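Local structure of galactose-1-phosphate uridylyltransferase (Bacillus cereus, 4QVU) at residues G145-V148 and I154-N157; T62-T67 and R83-F88; T195-G200 and E242-Q247; Y204-Y209 and I215-V220. The protein is of unknown function but adopts a HIT-like fold, binds zinc and may act as a UDP-glucose:hexose-1-phosphate uridylyltransferase. All coordinates share one frame; numbering follows the deposited sequence.

Contact 1 of 4, residues G145-V148 and I154-N157; sequences GVIV and IELN
I147 and N157 form an antiparallel, non-hydrogen-bonded pair with their CA atoms 4.2 Å apart, and the two short strand axes diverge strongly, their directions enclosing 116°. One residue on, the chain of 145-148 turns a corner at V148, yet V148 N still reaches L156 O over 2.8 Å in a nearly straight bond (168° at the hydrogen). N157 CA adds a bent, weak CA-H...O contact to V146 O. This is a beta hairpin, strands 145-150 and 154-159, at the margin of the large antiparallel sheet of the HIT-like fold; zinc ligand H153 lies just before its second strand. Beside the V148 bond the side chains of V148 and L156 meet at an oblique angle, V148 CB 3.9 Å from L156 CG, and L248 of helix 241-249 packs on both. N157 carries its amide between the backbone N and the carbonyl carbon (chi1 70°), which brings CG alongside G145 N at 3.9 Å. From there ND2 donates to E155 OE2 at 2.7 Å, coming from the anti side and tilted somewhat from the carboxylate plane, with the acceptor nearly in the plane of the N157 amide. ND2 also bonds F143 O, while OD1 accepts from N170 ND2, so both ends of the buried amide are held and its rotation is fixed. E155 is itself steadied by a salt bridge from OE1 to K150.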
loop_
_atom_site.group_PDB
_atom_site.type_symbol
_atom_site.label_atom_id
_atom_site.label_comp_id
_atom_site.label_asym_id
_atom_site.label_seq_id
_atom_site.Cartn_x
_atom_site.Cartn_y
_atom_site.Cartn_z
ATOM N N GLY A 145 4.066 -10.839 10.835
ATOM C CA GLY A 145 4.181 -9.564 11.532
ATOM C C GLY A 145 5.105 -9.501 12.733
ATOM O O GLY A 145 6.077 -10.263 12.848
ATOM N N VAL A 146 4.811 -8.524 13.604
ATOM C CA VAL A 146 5.521 -8.242 14.851
ATOM C C VAL A 146 4.954 -9.158 15.917
ATOM O O VAL A 146 3.781 -9.031 16.273
ATOM C CB VAL A 146 5.395 -6.741 15.231
ATOM C CG1 VAL A 146 6.176 -6.409 16.494
ATOM C CG2 VAL A 146 5.827 -5.847 14.080
ATOM N N ILE A 147 5.785 -10.070 16.418
ATOM C CA ILE A 147 5.444 -11.063 17.436
ATOM C C ILE A 147 5.177 -10.385 18.808
ATOM O O ILE A 147 6.008 -9.618 19.307
ATOM C CB ILE A 147 6.601 -12.097 17.518
ATOM C CG1 ILE A 147 6.675 -12.916 16.203
ATOM C CG2 ILE A 147 6.461 -13.016 18.750
ATOM C CD1 ILE A 147 7.978 -13.618 15.950
ATOM N N VAL A 148 4.002 -10.693 19.397
ATOM C CA VAL A 148 3.551 -10.230 20.721
ATOM C C VAL A 148 3.860 -11.351 21.728
ATOM O O VAL A 148 4.450 -11.110 22.781
ATOM C CB VAL A 148 2.045 -9.830 20.710
ATOM C CG1 VAL A 148 1.602 -9.292 22.066
ATOM C CG2 VAL A 148 1.750 -8.811 19.614
ATOM N N ILE A 154 1.692 -21.964 19.771
ATOM C CA ILE A 154 0.942 -20.816 19.256
ATOM C C ILE A 154 1.843 -19.579 19.023
ATOM O O ILE A 154 2.932 -19.454 19.593
ATOM C CB ILE A 154 -0.207 -20.485 20.267
ATOM C CG1 ILE A 154 -1.310 -19.587 19.655
ATOM C CG2 ILE A 154 0.326 -19.975 21.624
ATOM C CD1 ILE A 154 -2.605 -19.589 20.372
ATOM N N GLU A 155 1.343 -18.669 18.163
ATOM C CA GLU A 155 1.951 -17.398 17.783
ATOM C C GLU A 155 0.885 -16.319 17.687
ATOM O O GLU A 155 -0.132 -16.511 17.016
ATOM C CB GLU A 155 2.714 -17.509 16.439
ATOM C CG GLU A 155 3.323 -16.184 15.995
ATOM C CD GLU A 155 3.925 -16.115 14.606
ATOM O OE1 GLU A 155 4.692 -17.032 14.230
ATOM O OE2 GLU A 155 3.703 -15.086 13.929
ATOM N N LEU A 156 1.152 -15.175 18.333
ATOM C CA LEU A 156 0.342 -13.971 18.294
ATOM C C LEU A 156 1.198 -12.846 17.749
ATOM O O LEU A 156 2.253 -12.544 18.308
ATOM C CB LEU A 156 -0.257 -13.624 19.676
ATOM C CG LEU A 156 -0.896 -12.217 19.845
ATOM C CD1 LEU A 156 -2.085 -11.987 18.917
ATOM C CD2 LEU A 156 -1.342 -12.010 21.246
ATOM N N ASN A 157 0.756 -12.232 16.656
ATOM C CA ASN A 157 1.490 -11.126 16.059
ATOM C C ASN A 157 0.522 -10.019 15.631
ATOM O O ASN A 157 -0.692 -10.216 15.654
ATOM C CB ASN A 157 2.347 -11.606 14.860
ATOM C CG ASN A 157 1.586 -12.019 13.613
ATOM O OD1 ASN A 157 0.841 -11.238 13.015
ATOM N ND2 ASN A 157 1.838 -13.230 13.131
#

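Contact 2 of 4, residues T62-T67 and R83-F88; sequences TVLIET and RSLIRF
L64 carries the apolar part of the contact by splitting its two methyl groups between two residues of the helix. CD2 meets L85 CD1 at 3.7 Å, the leucine side chains coming from opposing sides, one off the strand and the other off the helix, and overlapping along their flanks. CD1 instead approaches F88, arriving in the plane of the ring at its edge, 3.8 Å from CD2 of that ring. L85 and F88 both extend CG anti to the backbone N (chi1 176° and -174°), and, about one helical turn apart, each meets a different methyl of L64. A second apolar surface is supplied by a charged residue: the methylenes of E66 lie against the methyls of L85, with E66 CG 3.8 Å from L85 CD2. Helix 79-97 thus packs on one face of the antiparallel sheet at strand 59-65, within the N-terminal half of this HIT-like protein. I46 of strand 46-50 touches L64, L85 and F88 alike, so the neighbouring strand shares in the same core. Polar contacts do not cross directly between the two segments. The buried carboxylate of E66 is instead held through OE1 by the hydroxyl of Y77, with a long, weak ion pair from OE2 to K109, and the backbone O of E66 accepts from NE2 of H81, an earlier residue of the same helix. Aromatic packing continues along the helix, where F88 and H92 meet edge to face.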
loop_
_atom_site.group_PDB
_atom_site.type_symbol
_atom_site.label_atom_id
_atom_site.label_comp_id
_atom_site.label_asym_id
_atom_site.label_seq_id
_atom_site.Cartn_x
_atom_site.Cartn_y
_atom_site.Cartn_z
ATOM N N THR A 62 -25.349 -19.798 7.475
ATOM C CA THR A 62 -25.733 -20.308 8.791
ATOM C C THR A 62 -25.331 -19.311 9.882
ATOM O O THR A 62 -24.430 -18.497 9.674
ATOM C CB THR A 62 -25.122 -21.700 9.073
ATOM O OG1 THR A 62 -23.752 -21.574 9.424
ATOM C CG2 THR A 62 -25.302 -22.690 7.931
ATOM N N VAL A 63 -26.003 -19.383 11.036
ATOM C CA VAL A 63 -25.764 -18.519 12.195
ATOM C C VAL A 63 -25.430 -19.410 13.411
ATOM O O VAL A 63 -26.086 -20.434 13.628
ATOM C CB VAL A 63 -26.981 -17.584 12.463
ATOM C CG1 VAL A 63 -26.807 -16.786 13.751
ATOM C CG2 VAL A 63 -27.220 -16.640 11.287
ATOM N N LEU A 64 -24.425 -19.003 14.206
ATOM C CA LEU A 64 -24.007 -19.744 15.388
ATOM C C LEU A 64 -24.221 -18.889 16.652
ATOM O O LEU A 64 -23.426 -17.995 16.935
ATOM C CB LEU A 64 -22.532 -20.165 15.230
ATOM C CG LEU A 64 -22.054 -21.348 16.075
ATOM C CD1 LEU A 64 -20.969 -22.128 15.357
ATOM C CD2 LEU A 64 -21.574 -20.898 17.445
ATOM N N ILE A 65 -25.294 -19.176 17.408
ATOM C CA ILE A 65 -25.627 -18.483 18.661
ATOM C C ILE A 65 -24.696 -19.046 19.744
ATOM O O ILE A 65 -24.642 -20.255 19.937
ATOM C CB ILE A 65 -27.147 -18.605 19.010
ATOM C CG1 ILE A 65 -28.015 -17.773 18.045
ATOM C CG2 ILE A 65 -27.452 -18.189 20.442
ATOM C CD1 ILE A 65 -28.329 -18.406 16.725
ATOM N N GLU A 66 -23.942 -18.160 20.408
ATOM C CA GLU A 66 -22.902 -18.475 21.391
ATOM C C GLU A 66 -23.414 -18.694 22.821
ATOM O O GLU A 66 -22.692 -19.290 23.620
ATOM C CB GLU A 66 -21.888 -17.323 21.445
ATOM C CG GLU A 66 -21.336 -16.871 20.103
ATOM C CD GLU A 66 -20.473 -15.623 20.114
ATOM O OE1 GLU A 66 -20.077 -15.153 21.207
ATOM O OE2 GLU A 66 -20.177 -15.122 19.008
ATOM N N THR A 67 -24.591 -18.139 23.177
ATOM C CA THR A 67 -25.153 -18.240 24.538
ATOM C C THR A 67 -26.671 -17.986 24.500
ATOM O O THR A 67 -27.169 -17.421 23.532
ATOM C CB THR A 67 -24.429 -17.265 25.529
ATOM O OG1 THR A 67 -25.100 -17.248 26.795
ATOM C CG2 THR A 67 -24.280 -15.834 24.989
ATOM N N ARG A 83 -13.697 -22.155 25.576
ATOM C CA ARG A 83 -13.069 -23.364 25.025
ATOM C C ARG A 83 -14.081 -24.185 24.212
ATOM O O ARG A 83 -13.762 -24.607 23.096
ATOM C CB ARG A 83 -12.460 -24.242 26.141
ATOM N N SER A 84 -15.295 -24.409 24.776
ATOM C CA SER A 84 -16.382 -25.162 24.137
ATOM C C SER A 84 -16.910 -24.433 22.893
ATOM O O SER A 84 -17.189 -25.089 21.893
ATOM C CB SER A 84 -17.526 -25.403 25.118
ATOM O OG SER A 84 -17.114 -26.210 26.208
ATOM N N LEU A 85 -17.019 -23.086 22.944
ATOM C CA LEU A 85 -17.512 -22.298 21.818
ATOM C C LEU A 85 -16.538 -22.376 20.623
ATOM O O LEU A 85 -16.999 -22.600 19.502
ATOM C CB LEU A 85 -17.764 -20.829 22.212
ATOM C CG LEU A 85 -18.199 -19.881 21.082
ATOM C CD1 LEU A 85 -19.575 -20.243 20.534
ATOM C CD2 LEU A 85 -18.172 -18.437 21.538
ATOM N N ILE A 86 -15.218 -22.221 20.861
ATOM C CA ILE A 86 -14.227 -22.268 19.787
ATOM C C ILE A 86 -14.130 -23.717 19.263
ATOM O O ILE A 86 -14.096 -23.897 18.049
ATOM C CB ILE A 86 -12.858 -21.679 20.243
ATOM C CG1 ILE A 86 -12.975 -20.140 20.486
ATOM C CG2 ILE A 86 -11.690 -21.999 19.278
ATOM C CD1 ILE A 86 -13.437 -19.233 19.276
ATOM N N ARG A 87 -14.188 -24.734 20.141
ATOM C CA ARG A 87 -14.153 -26.134 19.708
ATOM C C ARG A 87 -15.364 -26.472 18.819
ATOM O O ARG A 87 -15.170 -27.049 17.755
ATOM C CB ARG A 87 -14.075 -27.088 20.897
ATOM C CG ARG A 87 -12.647 -27.282 21.359
ATOM C CD ARG A 87 -12.532 -28.174 22.570
ATOM N NE ARG A 87 -11.134 -28.514 22.825
ATOM C CZ ARG A 87 -10.715 -29.284 23.820
ATOM N NH1 ARG A 87 -11.583 -29.795 24.687
ATOM N NH2 ARG A 87 -9.423 -29.543 23.967
ATOM N N PHE A 88 -16.580 -26.063 19.210
ATOM C CA PHE A 88 -17.804 -26.289 18.434
ATOM C C PHE A 88 -17.715 -25.601 17.052
ATOM O O PHE A 88 -17.936 -26.258 16.034
ATOM C CB PHE A 88 -19.022 -25.762 19.218
ATOM C CG PHE A 88 -20.386 -26.031 18.626
ATOM C CD1 PHE A 88 -21.094 -27.183 18.961
ATOM C CD2 PHE A 88 -20.989 -25.108 17.777
ATOM C CE1 PHE A 88 -22.373 -27.413 18.443
ATOM C CE2 PHE A 88 -22.269 -25.336 17.262
ATOM C CZ PHE A 88 -22.950 -26.487 17.596
#

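Contact 3 of 4, residues T195-G200 and E242-Q247; sequences TDFHKG and EDVKIQ
F197 and V244 are one of the nearest backbone pairs, with CA atoms 7.7 Å apart, the 195-200 loop running past helix 241-249 with no hydrogen bond between the segments. The loop is compact: K199 N bonds D196 O and G200 N bonds F197 O, closing two overlapping beta turns, D196-K199 of type II and F197-G200 of type I', in which H198 and K199 take left-handed backbone angles. F197 extends its ring anti to the backbone N (chi1 -173°), which carries CE1 to 4.3 Å from V244 CG1, a light apolar touch. H198 lies over one face of that ring, displaced toward the rim. Q247 directs its amide oxygen at the loop, and OE1 lies 3.9 Å from D196 O. Two acceptors cannot bond each other, and the oxygen is instead held by the hydroxyl of Y192, on helix 179-195. Y192 also packs on both F197 and V244, bridging the two sides. D196, for its part, bonds the hydroxyl of Y251 through OD2. Away from the zinc site, this is a helix-to-strand connection built from overlapping beta turns, joining helix 179-195 to strand 203-211 and packed against helix 241-249, the last modelled helix of the HIT-like fold.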
loop_
_atom_site.group_PDB
_atom_site.type_symbol
_atom_site.label_atom_id
_atom_site.label_comp_id
_atom_site.label_asym_id
_atom_site.label_seq_id
_atom_site.Cartn_x
_atom_site.Cartn_y
_atom_site.Cartn_z
ATOM N N THR A 195 -11.077 -2.955 25.982
ATOM C CA THR A 195 -10.663 -2.212 27.171
ATOM C C THR A 195 -9.578 -1.138 26.907
ATOM O O THR A 195 -9.820 0.016 27.263
ATOM C CB THR A 195 -10.144 -3.197 28.234
ATOM O OG1 THR A 195 -11.147 -4.179 28.477
ATOM C CG2 THR A 195 -9.752 -2.520 29.545
ATOM N N ASP A 196 -8.386 -1.501 26.371
ATOM C CA ASP A 196 -7.277 -0.550 26.280
ATOM C C ASP A 196 -6.999 0.000 24.889
ATOM O O ASP A 196 -6.621 1.170 24.818
ATOM C CB ASP A 196 -5.990 -1.181 26.801
ATOM C CG ASP A 196 -5.997 -1.323 28.316
ATOM O OD1 ASP A 196 -6.258 -0.314 29.010
ATOM O OD2 ASP A 196 -5.714 -2.429 28.806
ATOM N N PHE A 197 -7.148 -0.788 23.807
ATOM C CA PHE A 197 -6.914 -0.289 22.449
ATOM C C PHE A 197 -7.829 0.906 22.182
ATOM O O PHE A 197 -9.050 0.769 22.310
ATOM C CB PHE A 197 -7.143 -1.410 21.418
ATOM C CG PHE A 197 -6.774 -1.067 19.990
ATOM C CD1 PHE A 197 -5.450 -1.112 19.566
ATOM C CD2 PHE A 197 -7.757 -0.758 19.054
ATOM C CE1 PHE A 197 -5.113 -0.823 18.236
ATOM C CE2 PHE A 197 -7.419 -0.469 17.725
ATOM C CZ PHE A 197 -6.103 -0.509 17.323
ATOM N N HIS A 198 -7.232 2.101 21.918
ATOM C CA HIS A 198 -7.929 3.383 21.655
ATOM C C HIS A 198 -8.845 3.779 22.845
ATOM O O HIS A 198 -9.862 4.454 22.647
ATOM C CB HIS A 198 -8.755 3.304 20.344
ATOM C CG HIS A 198 -7.956 3.419 19.086
ATOM N ND1 HIS A 198 -8.291 4.342 18.101
ATOM C CD2 HIS A 198 -6.841 2.749 18.695
ATOM C CE1 HIS A 198 -7.387 4.190 17.142
ATOM N NE2 HIS A 198 -6.496 3.239 17.450
ATOM N N LYS A 199 -8.463 3.345 24.073
ATOM C CA LYS A 199 -9.155 3.535 25.356
ATOM C C LYS A 199 -10.583 2.906 25.311
ATOM O O LYS A 199 -11.505 3.405 25.960
ATOM C CB LYS A 199 -9.214 5.029 25.741
ATOM N N GLY A 200 -10.722 1.794 24.581
ATOM C CA GLY A 200 -11.987 1.084 24.400
ATOM C C GLY A 200 -12.457 1.219 22.969
ATOM O O GLY A 200 -12.639 2.340 22.487
ATOM N N GLU A 242 4.767 -0.881 17.730
ATOM C CA GLU A 242 5.594 -1.275 18.863
ATOM C C GLU A 242 4.895 -0.918 20.171
ATOM O O GLU A 242 5.099 -1.611 21.179
ATOM C CB GLU A 242 6.971 -0.602 18.781
ATOM C CG GLU A 242 8.076 -1.390 19.464
ATOM C CD GLU A 242 8.588 -2.646 18.779
ATOM O OE1 GLU A 242 8.687 -2.655 17.532
ATOM O OE2 GLU A 242 8.997 -3.580 19.502
ATOM N N ASP A 243 4.058 0.145 20.156
ATOM C CA ASP A 243 3.315 0.572 21.350
ATOM C C ASP A 243 2.141 -0.372 21.599
ATOM O O ASP A 243 1.896 -0.732 22.749
ATOM C CB ASP A 243 2.840 2.029 21.238
ATOM C CG ASP A 243 3.951 3.048 21.384
ATOM O OD1 ASP A 243 4.918 2.772 22.130
ATOM O OD2 ASP A 243 3.820 4.145 20.814
ATOM N N VAL A 244 1.468 -0.823 20.513
ATOM C CA VAL A 244 0.360 -1.792 20.560
ATOM C C VAL A 244 0.917 -3.127 21.084
ATOM O O VAL A 244 0.324 -3.731 21.977
ATOM C CB VAL A 244 -0.321 -1.941 19.172
ATOM C CG1 VAL A 244 -1.481 -2.926 19.232
ATOM C CG2 VAL A 244 -0.796 -0.589 18.644
ATOM N N LYS A 245 2.099 -3.532 20.574
ATOM C CA LYS A 245 2.821 -4.742 20.966
ATOM C C LYS A 245 3.049 -4.775 22.480
ATOM O O LYS A 245 2.756 -5.795 23.103
ATOM C CB LYS A 245 4.161 -4.814 20.220
ATOM C CG LYS A 245 5.073 -5.961 20.643
ATOM C CD LYS A 245 6.476 -5.650 20.206
ATOM C CE LYS A 245 7.483 -6.619 20.736
ATOM N NZ LYS A 245 8.862 -6.184 20.414
ATOM N N ILE A 246 3.556 -3.662 23.062
ATOM C CA ILE A 246 3.853 -3.531 24.493
ATOM C C ILE A 246 2.559 -3.626 25.316
ATOM O O ILE A 246 2.525 -4.406 26.268
ATOM C CB ILE A 246 4.625 -2.204 24.809
ATOM C CG1 ILE A 246 6.085 -2.260 24.290
ATOM C CG2 ILE A 246 4.623 -1.887 26.309
ATOM C CD1 ILE A 246 6.852 -0.849 24.220
ATOM N N GLN A 247 1.511 -2.841 24.969
ATOM C CA GLN A 247 0.308 -2.828 25.798
ATOM C C GLN A 247 -0.532 -4.108 25.616
ATOM O O GLN A 247 -1.170 -4.509 26.593
ATOM C CB GLN A 247 -0.561 -1.577 25.611
ATOM C CG GLN A 247 -0.961 -1.183 24.216
ATOM C CD GLN A 247 -1.818 0.062 24.268
ATOM O OE1 GLN A 247 -3.017 0.031 23.964
ATOM N NE2 GLN A 247 -1.244 1.174 24.714
#

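Contact 4 of 4, residues Y204-Y209 and I215-V220; sequences YNLFFY and IICKVV
F208 lies with one ring face against C217, whose SG stands 4.0 Å from the ring centroid and 20° off the normal, displaced toward the rim: a sulfur-aromatic contact. The thiol, extended anti to the backbone N (chi1 179°), is brought across to its neighbour on the adjoining strand. On the same face of the sheet L206 and V219 run alongside each other from neighbouring strands, with L206 CD2 3.8 Å from V219 CG1. The other face mixes two aromatic rings, F207 and Y209, with N205, I216, K218 and V220. V220 CG2 meets the ring of F207 at its edge, 3.8 Å from CE2, and Y209 turns its edge to K218, CE1 lying 3.6 Å from K218 CB. Beneath these side chains, three hydrogen-bonded pairs fix the register, each closed by two backbone bonds: N205 with V220, F207 with K218, Y209 with I216. Further out, helices 79-97 and 179-195 cover the face of L206 and F208, with I90 and I186 against the F208 ring. On the opposite face, K218 bends away so that NZ reaches the carboxylate of E168, N142 O and N170 OD1, while the Y209 hydroxyl bonds G231 O of a third subunit, whose Y232 also meets the rings of F207 and Y209. Such pairing is that of an antiparallel beta hairpin, here in the middle of the sheet of a HIT-like fold, with one face against helices and the other at a subunit interface.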
loop_
_atom_site.group_PDB
_atom_site.type_symbol
_atom_site.label_atom_id
_atom_site.label_comp_id
_atom_site.label_asym_id
_atom_site.label_seq_id
_atom_site.Cartn_x
_atom_site.Cartn_y
_atom_site.Cartn_z
ATOM N N TYR A 204 -15.346 -5.166 16.862
ATOM C CA TYR A 204 -14.286 -5.990 16.296
ATOM C C TYR A 204 -14.866 -7.070 15.405
ATOM O O TYR A 204 -16.070 -7.341 15.425
ATOM C CB TYR A 204 -13.401 -6.636 17.397
ATOM C CG TYR A 204 -14.103 -7.674 18.253
ATOM C CD1 TYR A 204 -14.101 -9.018 17.896
ATOM C CD2 TYR A 204 -14.740 -7.316 19.440
ATOM C CE1 TYR A 204 -14.744 -9.976 18.676
ATOM C CE2 TYR A 204 -15.373 -8.266 20.236
ATOM C CZ TYR A 204 -15.372 -9.599 19.851
ATOM O OH TYR A 204 -15.995 -10.552 20.626
ATOM N N ASN A 205 -13.975 -7.739 14.680
ATOM C CA ASN A 205 -14.274 -8.890 13.849
ATOM C C ASN A 205 -13.311 -10.011 14.118
ATOM O O ASN A 205 -12.129 -9.761 14.387
ATOM C CB ASN A 205 -14.197 -8.539 12.364
ATOM C CG ASN A 205 -15.297 -7.712 11.774
ATOM O OD1 ASN A 205 -15.044 -6.658 11.221
ATOM N ND2 ASN A 205 -16.504 -8.227 11.724
ATOM N N LEU A 206 -13.797 -11.251 13.999
ATOM C CA LEU A 206 -12.961 -12.444 14.003
ATOM C C LEU A 206 -13.033 -13.037 12.647
ATOM O O LEU A 206 -14.130 -13.125 12.104
ATOM C CB LEU A 206 -13.323 -13.505 15.064
ATOM C CG LEU A 206 -13.383 -13.145 16.542
ATOM C CD1 LEU A 206 -13.659 -14.395 17.339
ATOM C CD2 LEU A 206 -12.089 -12.501 17.036
ATOM N N PHE A 207 -11.893 -13.414 12.074
ATOM C CA PHE A 207 -11.848 -14.110 10.787
ATOM C C PHE A 207 -11.001 -15.336 10.936
ATOM O O PHE A 207 -9.888 -15.245 11.456
ATOM C CB PHE A 207 -11.333 -13.234 9.641
ATOM C CG PHE A 207 -12.115 -11.969 9.431
ATOM C CD1 PHE A 207 -13.377 -12.000 8.849
ATOM C CD2 PHE A 207 -11.589 -10.740 9.808
ATOM C CE1 PHE A 207 -14.108 -10.834 8.674
ATOM C CE2 PHE A 207 -12.314 -9.573 9.616
ATOM C CZ PHE A 207 -13.570 -9.628 9.052
ATOM N N PHE A 208 -11.524 -16.486 10.512
ATOM C CA PHE A 208 -10.782 -17.729 10.604
ATOM C C PHE A 208 -10.354 -18.165 9.226
ATOM O O PHE A 208 -11.062 -17.934 8.244
ATOM C CB PHE A 208 -11.604 -18.816 11.296
ATOM C CG PHE A 208 -11.771 -18.604 12.783
ATOM C CD1 PHE A 208 -12.772 -17.768 13.279
ATOM C CD2 PHE A 208 -10.955 -19.274 13.691
ATOM C CE1 PHE A 208 -12.937 -17.589 14.657
ATOM C CE2 PHE A 208 -11.125 -19.095 15.074
ATOM C CZ PHE A 208 -12.120 -18.259 15.546
ATOM N N TYR A 209 -9.157 -18.766 9.162
ATOM C CA TYR A 209 -8.534 -19.266 7.933
ATOM C C TYR A 209 -7.857 -20.609 8.177
ATOM O O TYR A 209 -7.282 -20.831 9.251
ATOM C CB TYR A 209 -7.480 -18.263 7.385
ATOM C CG TYR A 209 -7.885 -16.799 7.411
ATOM C CD1 TYR A 209 -7.806 -16.054 8.585
ATOM C CD2 TYR A 209 -8.253 -16.135 6.241
ATOM C CE1 TYR A 209 -8.177 -14.714 8.619
ATOM C CE2 TYR A 209 -8.582 -14.778 6.254
ATOM C CZ TYR A 209 -8.564 -14.079 7.451
ATOM O OH TYR A 209 -8.883 -12.747 7.491
ATOM N N ILE A 215 -4.301 -23.173 11.520
ATOM C CA ILE A 215 -5.569 -22.526 11.846
ATOM C C ILE A 215 -5.210 -21.150 12.361
ATOM O O ILE A 215 -4.469 -21.023 13.341
ATOM C CB ILE A 215 -6.491 -23.324 12.807
ATOM C CG1 ILE A 215 -6.940 -24.647 12.131
ATOM C CG2 ILE A 215 -7.712 -22.454 13.225
ATOM C CD1 ILE A 215 -7.709 -25.629 13.012
ATOM N N ILE A 216 -5.687 -20.125 11.645
ATOM C CA ILE A 216 -5.422 -18.720 11.926
ATOM C C ILE A 216 -6.701 -17.995 12.273
ATOM O O ILE A 216 -7.710 -18.129 11.571
ATOM C CB ILE A 216 -4.730 -18.021 10.718
ATOM C CG1 ILE A 216 -3.467 -18.793 10.255
ATOM C CG2 ILE A 216 -4.430 -16.538 11.037
ATOM C CD1 ILE A 216 -2.876 -18.373 8.902
ATOM N N CYS A 217 -6.638 -17.180 13.330
ATOM C CA CYS A 217 -7.716 -16.286 13.676
ATOM C C CYS A 217 -7.204 -14.865 13.613
ATOM O O CYS A 217 -6.323 -14.484 14.390
ATOM C CB CYS A 217 -8.348 -16.590 15.026
ATOM S SG CYS A 217 -9.683 -15.440 15.452
ATOM N N LYS A 218 -7.753 -14.081 12.683
ATOM C CA LYS A 218 -7.407 -12.677 12.575
ATOM C C LYS A 218 -8.457 -11.878 13.350
ATOM O O LYS A 218 -9.648 -11.970 13.055
ATOM C CB LYS A 218 -7.290 -12.240 11.114
ATOM C CG LYS A 218 -6.808 -10.809 10.934
ATOM C CD LYS A 218 -6.765 -10.387 9.477
ATOM C CE LYS A 218 -5.581 -10.927 8.714
ATOM N NZ LYS A 218 -4.322 -10.221 9.068
ATOM N N VAL A 219 -8.001 -11.174 14.405
ATOM C CA VAL A 219 -8.803 -10.303 15.277
ATOM C C VAL A 219 -8.597 -8.889 14.757
ATOM O O VAL A 219 -7.455 -8.420 14.727
ATOM C CB VAL A 219 -8.460 -10.445 16.793
ATOM C CG1 VAL A 219 -9.531 -9.788 17.650
ATOM C CG2 VAL A 219 -8.276 -11.907 17.207
ATOM N N VAL A 220 -9.676 -8.234 14.294
ATOM C CA VAL A 220 -9.591 -6.912 13.674
ATOM C C VAL A 220 -10.454 -5.880 14.430
ATOM O O VAL A 220 -11.683 -5.952 14.339
ATOM C CB VAL A 220 -10.019 -6.975 12.164
ATOM C CG1 VAL A 220 -9.799 -5.639 11.456
ATOM C CG2 VAL A 220 -9.306 -8.101 11.412
#

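In the fold
Contact 2 comes first along the chain, then contact 1, and contact 4 is nested within the loop that contact 3 closes. One antiparallel sheet joins contacts 1, 2 and 4: the centre of contact 4 lies about 3 Å from the centre of the chain, while contacts 1 and 2, centres about 25 Å apart, fall on opposite sides of it. Contact 2 touches contact 4 where I86 meets F208, a helix of the N-terminal DUF4931 region packing on a strand of the C-terminal region. Contacts 1 and 3 touch through K245 and both meet the second subunit, whereas contact 4 meets the third, so the hairpins of contacts 1 and 4 serve both the sheet and subunit interfaces, while contact 2 stays within the chain.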